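Local coordinates for protein putative methylthioribose-1-phosphate isomerase (Archaeoglobus fulgidus, PDB 1T5O) that probably catalyses the interconversion of methylthioribose-1-phosphate and methylthioribulose-1-phosphate, an isomerase step of methionine biosynthesis, at residues I15-L20 against A43-P48; G157-V162 against T198-M203. All blocks are in the same frame, centred on the assembly; numbering follows the deposited sequence.

Contact 1. Residues I15-L20 against A43-P48; sequences IDQTKL and AVRGAP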
loop_
_atom_site.group_PDB
_atom_site.type_symbol
_atom_site.label_atom_id
_atom_site.label_comp_id
_atom_site.label_asym_id
_atom_site.label_seq_id
_atom_site.Cartn_x
_atom_site.Cartn_y
_atom_site.Cartn_z
ATOM N N ILE A 15 22.413 11.673 -10.502
ATOM C CA ILE A 15 21.791 12.056 -9.248
ATOM C C ILE A 15 21.693 10.700 -8.547
ATOM O O ILE A 15 21.186 9.736 -9.129
ATOM C CB ILE A 15 20.364 12.609 -9.462
ATOM C CG1 ILE A 15 20.421 14.071 -9.893
ATOM C CG2 ILE A 15 19.545 12.455 -8.184
ATOM C CD1 ILE A 15 19.070 14.631 -10.315
ATOM N N ASP A 16 22.173 10.614 -7.314
ATOM C CA ASP A 16 22.130 9.344 -6.574
ATOM C C ASP A 16 20.737 9.181 -5.951
ATOM O O ASP A 16 20.506 9.583 -4.811
ATOM C CB ASP A 16 23.180 9.339 -5.455
ATOM C CG ASP A 16 23.392 7.962 -4.856
ATOM O OD1 ASP A 16 22.567 7.059 -5.105
ATOM O OD2 ASP A 16 24.390 7.779 -4.130
ATOM N N GLN A 17 19.822 8.564 -6.692
ATOM C CA GLN A 17 18.454 8.393 -6.217
ATOM C C GLN A 17 18.302 7.592 -4.931
ATOM O O GLN A 17 17.353 7.796 -4.191
ATOM C CB GLN A 17 17.577 7.820 -7.343
ATOM C CG GLN A 17 17.243 8.870 -8.399
ATOM C CD GLN A 17 16.426 8.321 -9.554
ATOM O OE1 GLN A 17 15.361 7.741 -9.349
ATOM N NE2 GLN A 17 16.917 8.509 -10.778
ATOM N N THR A 18 19.241 6.708 -4.641
ATOM C CA THR A 18 19.160 5.937 -3.406
ATOM C C THR A 18 19.268 6.858 -2.179
ATOM O O THR A 18 18.922 6.457 -1.073
ATOM C CB THR A 18 20.286 4.885 -3.321
ATOM O OG1 THR A 18 21.519 5.537 -2.991
ATOM C CG2 THR A 18 20.438 4.161 -4.658
ATOM N N LYS A 19 19.726 8.092 -2.385
ATOM C CA LYS A 19 19.890 9.062 -1.299
ATOM C C LYS A 19 18.640 9.888 -1.048
ATOM O O LYS A 19 18.501 10.552 -0.009
ATOM C CB LYS A 19 21.044 10.009 -1.632
ATOM C CG LYS A 19 22.201 9.954 -0.668
ATOM C CD LYS A 19 22.909 8.621 -0.752
ATOM C CE LYS A 19 24.046 8.556 0.257
ATOM N NZ LYS A 19 25.384 8.487 -0.408
ATOM N N LEU A 20 17.739 9.872 -2.020
ATOM C CA LEU A 20 16.483 10.611 -1.920
ATOM C C LEU A 20 15.570 9.887 -0.949
ATOM O O LEU A 20 15.674 8.677 -0.799
ATOM C CB LEU A 20 15.812 10.667 -3.300
ATOM C CG LEU A 20 15.962 11.886 -4.227
ATOM C CD1 LEU A 20 17.012 12.846 -3.749
ATOM C CD2 LEU A 20 16.219 11.390 -5.653
ATOM N N ALA A 43 20.384 3.513 -8.497
ATOM C CA ALA A 43 20.766 4.909 -8.296
ATOM C C ALA A 43 20.326 5.640 -9.575
ATOM O O ALA A 43 20.039 6.835 -9.553
ATOM C CB ALA A 43 22.268 5.040 -8.085
ATOM N N VAL A 44 20.297 4.904 -10.686
ATOM C CA VAL A 44 19.819 5.421 -11.968
ATOM C C VAL A 44 18.679 4.483 -12.285
ATOM O O VAL A 44 18.816 3.276 -12.098
ATOM C CB VAL A 44 20.780 5.224 -13.145
ATOM C CG1 VAL A 44 20.609 6.390 -14.114
ATOM C CG2 VAL A 44 22.190 5.045 -12.670
ATOM N N ARG A 45 17.578 5.016 -12.791
ATOM C CA ARG A 45 16.417 4.188 -13.119
ATOM C C ARG A 45 15.537 4.932 -14.093
ATOM O O ARG A 45 15.637 6.158 -14.209
ATOM C CB ARG A 45 15.626 3.872 -11.852
ATOM C CG ARG A 45 15.535 5.040 -10.905
ATOM C CD ARG A 45 14.439 4.783 -9.891
ATOM N NE ARG A 45 13.117 4.826 -10.507
ATOM C CZ ARG A 45 12.502 5.942 -10.873
ATOM N NH1 ARG A 45 13.094 7.116 -10.687
ATOM N NH2 ARG A 45 11.286 5.892 -11.414
ATOM N N GLY A 46 14.660 4.197 -14.768
ATOM C CA GLY A 46 13.799 4.799 -15.767
ATOM C C GLY A 46 14.406 4.432 -17.110
ATOM O O GLY A 46 15.621 4.546 -17.290
ATOM N N ALA A 47 13.578 3.971 -18.043
ATOM C CA ALA A 47 14.055 3.564 -19.366
ATOM C C ALA A 47 15.028 4.548 -20.034
ATOM O O ALA A 47 16.153 4.173 -20.377
ATOM C CB ALA A 47 12.863 3.290 -20.293
ATOM N N PRO A 48 14.614 5.811 -20.234
ATOM C CA PRO A 48 15.499 6.797 -20.869
ATOM C C PRO A 48 16.795 7.012 -20.095
ATOM O O PRO A 48 17.856 7.167 -20.681
ATOM C CB PRO A 48 14.642 8.058 -20.900
ATOM C CG PRO A 48 13.251 7.507 -20.928
ATOM C CD PRO A 48 13.314 6.423 -19.919
#

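Contact 2. Residues G157-V162 against T198-M203; sequences GRLATV and TCWELM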
loop_
_atom_site.group_PDB
_atom_site.type_symbol
_atom_site.label_atom_id
_atom_site.label_comp_id
_atom_site.label_asym_id
_atom_site.label_seq_id
_atom_site.Cartn_x
_atom_site.Cartn_y
_atom_site.Cartn_z
ATOM N N GLY A 157 8.637 10.717 -13.791
ATOM C CA GLY A 157 9.081 12.093 -13.829
ATOM C C GLY A 157 10.492 12.276 -14.356
ATOM O O GLY A 157 11.006 11.431 -15.093
ATOM N N ARG A 158 11.128 13.376 -13.949
ATOM C CA ARG A 158 12.461 13.712 -14.431
ATOM C C ARG A 158 13.576 12.855 -13.851
ATOM O O ARG A 158 14.690 12.860 -14.367
ATOM C CB ARG A 158 12.757 15.217 -14.212
ATOM C CG ARG A 158 12.808 15.715 -12.742
ATOM C CD ARG A 158 13.151 17.216 -12.758
ATOM N NE ARG A 158 13.216 17.891 -11.457
ATOM C CZ ARG A 158 14.228 17.808 -10.597
ATOM N NH1 ARG A 158 15.288 17.061 -10.866
ATOM N NH2 ARG A 158 14.195 18.523 -9.476
ATOM N N LEU A 159 13.301 12.115 -12.788
ATOM C CA LEU A 159 14.342 11.263 -12.252
ATOM C C LEU A 159 14.414 9.983 -13.101
ATOM O O LEU A 159 15.501 9.436 -13.316
ATOM C CB LEU A 159 14.070 10.944 -10.772
ATOM C CG LEU A 159 14.251 12.151 -9.832
ATOM C CD1 LEU A 159 13.788 11.800 -8.415
ATOM C CD2 LEU A 159 15.714 12.596 -9.833
ATOM N N ALA A 160 13.254 9.562 -13.628
ATOM C CA ALA A 160 13.116 8.360 -14.450
ATOM C C ALA A 160 13.516 8.588 -15.921
ATOM O O ALA A 160 13.598 7.639 -16.721
ATOM C CB ALA A 160 11.672 7.865 -14.374
ATOM N N THR A 161 13.732 9.843 -16.290
ATOM C CA THR A 161 14.138 10.153 -17.645
ATOM C C THR A 161 15.392 10.997 -17.509
ATOM O O THR A 161 15.913 11.124 -16.401
ATOM C CB THR A 161 13.024 10.916 -18.388
ATOM O OG1 THR A 161 12.689 12.107 -17.667
ATOM C CG2 THR A 161 11.786 10.045 -18.505
ATOM N N VAL A 162 15.892 11.558 -18.607
ATOM C CA VAL A 162 17.079 12.422 -18.521
ATOM C C VAL A 162 16.612 13.730 -17.888
ATOM O O VAL A 162 17.293 14.304 -17.020
ATOM C CB VAL A 162 17.699 12.692 -19.912
ATOM C CG1 VAL A 162 18.749 13.779 -19.811
ATOM C CG2 VAL A 162 18.344 11.413 -20.453
ATOM N N THR A 198 8.729 10.828 -6.443
ATOM C CA THR A 198 7.776 11.767 -7.003
ATOM C C THR A 198 7.536 12.980 -6.118
ATOM O O THR A 198 7.515 14.113 -6.613
ATOM C CB THR A 198 6.446 11.060 -7.305
ATOM O OG1 THR A 198 6.672 10.148 -8.377
ATOM C CG2 THR A 198 5.362 12.044 -7.685
ATOM N N CYS A 199 7.353 12.761 -4.819
ATOM C CA CYS A 199 7.120 13.892 -3.946
ATOM C C CYS A 199 8.360 14.813 -3.918
ATOM O O CYS A 199 8.232 16.030 -3.828
ATOM C CB CYS A 199 6.746 13.428 -2.534
ATOM S SG CYS A 199 5.061 12.701 -2.387
ATOM N N TRP A 200 9.545 14.217 -3.984
ATOM C CA TRP A 200 10.776 14.987 -3.975
ATOM C C TRP A 200 10.902 15.889 -5.205
ATOM O O TRP A 200 11.038 17.120 -5.085
ATOM C CB TRP A 200 11.994 14.060 -3.907
ATOM C CG TRP A 200 13.284 14.842 -3.748
ATOM C CD1 TRP A 200 13.821 15.323 -2.571
ATOM C CD2 TRP A 200 14.114 15.359 -4.807
ATOM N NE1 TRP A 200 14.918 16.108 -2.849
ATOM C CE2 TRP A 200 15.118 16.148 -4.206
ATOM C CE3 TRP A 200 14.094 15.232 -6.207
ATOM C CZ2 TRP A 200 16.103 16.816 -4.955
ATOM C CZ3 TRP A 200 15.079 15.901 -6.959
ATOM C CH2 TRP A 200 16.068 16.684 -6.324
ATOM N N GLU A 201 10.836 15.299 -6.393
ATOM C CA GLU A 201 10.991 16.123 -7.586
ATOM C C GLU A 201 9.886 17.157 -7.770
ATOM O O GLU A 201 10.137 18.215 -8.348
ATOM C CB GLU A 201 11.146 15.266 -8.852
ATOM C CG GLU A 201 9.911 14.452 -9.269
ATOM C CD GLU A 201 10.112 13.821 -10.623
ATOM O OE1 GLU A 201 9.878 14.493 -11.645
ATOM O OE2 GLU A 201 10.550 12.652 -10.679
ATOM N N LEU A 202 8.683 16.897 -7.262
ATOM C CA LEU A 202 7.635 17.890 -7.432
ATOM C C LEU A 202 7.852 19.022 -6.420
ATOM O O LEU A 202 7.751 20.206 -6.758
ATOM C CB LEU A 202 6.241 17.255 -7.261
ATOM C CG LEU A 202 5.820 16.317 -8.412
ATOM C CD1 LEU A 202 4.508 15.621 -8.085
ATOM C CD2 LEU A 202 5.694 17.111 -9.683
ATOM N N MET A 203 8.161 18.680 -5.177
ATOM C CA MET A 203 8.379 19.746 -4.205
ATOM C C MET A 203 9.613 20.567 -4.582
ATOM O O MET A 203 9.658 21.781 -4.367
ATOM C CB MET A 203 8.548 19.161 -2.799
ATOM C CG MET A 203 7.254 18.635 -2.232
ATOM S SD MET A 203 7.451 17.757 -0.696
ATOM C CE MET A 203 7.998 19.191 0.410
#

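Contact 1. Residues I15-L20 against A43-P48
The loop predicted to bind substrate in this MtnA-like isomerase, which runs through Arg45, Gly46 and Ala47 into helix 47-61, is held here against the short 3-10 turn 17-19 of the N-terminal region. Gln17 carries most of the contact on its side, meeting Ala43 and Arg45. Its CG stands anti to the carbonyl carbon (chi1 -75°) and the chain runs on extended, carrying the amide across the Arg45 side chain at about a right angle. Arg45 starts from the crowded chi1 position, CG between backbone N and carbonyl carbon, and bends at chi3, so that CG and CD pass beside Gln17 OE1 and NH1 turns back to it. The two flat groups stand 78° apart. Arg45 NH1 also binds Asn155 OD1, a second partner that helps to fix the guanidinium. Gln17 N adds a weak bond of 3.3 Å to Ala43 O. Thr18 CG2 lies 3.7 Å from Ala43 CA, and Asp16 OD1 lies 3.6 Å from Ala43 CB. Asp16 OD1 accepts Thr18 OG1 at 2.8 Å from above the carboxylate plane, which fixes the Thr18 rotation. Gly46, the N-cap of helix 47-61, has phi 103°. Arg45 NH1 reaches a lone pair of Gln17 OE1 at 2.7 Å, almost within its own guanidinium plane.

Contact 2. Residues G157-V162 against T198-M203
The loop that follows strand 149-152 of the mostly parallel, Rossmann-like sheet packs here on helix 193-204, with Glu201 reaching into its backbone. The Glu201 CG takes the crowded chi1 position (67°) and the chain then extends, bringing OE1 to Arg158 N at 2.8 Å through its syn lone pair. Glu201 OE1 also lies 3.3 Å from Gly157 CA; Gly157, with no side chain, lets the carboxylate come this close. Arg172 forms a salt bridge to OE1 and Asn155 ND2 binds OE2, so the buried carboxylate is well satisfied and probably stays ionised. Arg158 runs past Glu201 in the opposite direction, extended from CG to NE, with its CG 3.4 Å from Glu201 OE1 and one guanidinium face over Glu201 CB. Its charge is met by Asp205, through NE. Arg158 NH2 comes within 3.7 Å of Trp200 CZ3, the guanidinium and ring planes 67° apart. Leu159 crosses the indole at about a right angle and sets CD1 4.1 Å from Trp200 CE3, its CG and CD1 alongside Glu201 OE2. Loops at the C-terminal ends of the parallel strands usually form the active site in Rossmann-like folds, and this loop follows such a strand.

Both contacts are buried, their centres 10 Å apart, and they meet directly: the Leu159 carbonyl of contact 2 accepts Gln17 NE2 of contact 1 in a weak bond, Leu20 CD2 packs on Leu159 CD1, and Ala160 lies against Arg45. Helix 193-204 serves both, since Leu197 touches Gln17, Leu20 and Arg45, while Trp200 takes Leu20 as well as Leu159. Asn155 bridges them too, binding Arg45 through its oxygen and Glu201 through its nitrogen. The chemistry differs: contact 1 sets a neutral amide against a predicted substrate-binding arginine, whereas contact 2 turns a carboxylate to backbone N-H inside the Rossmann-like domain.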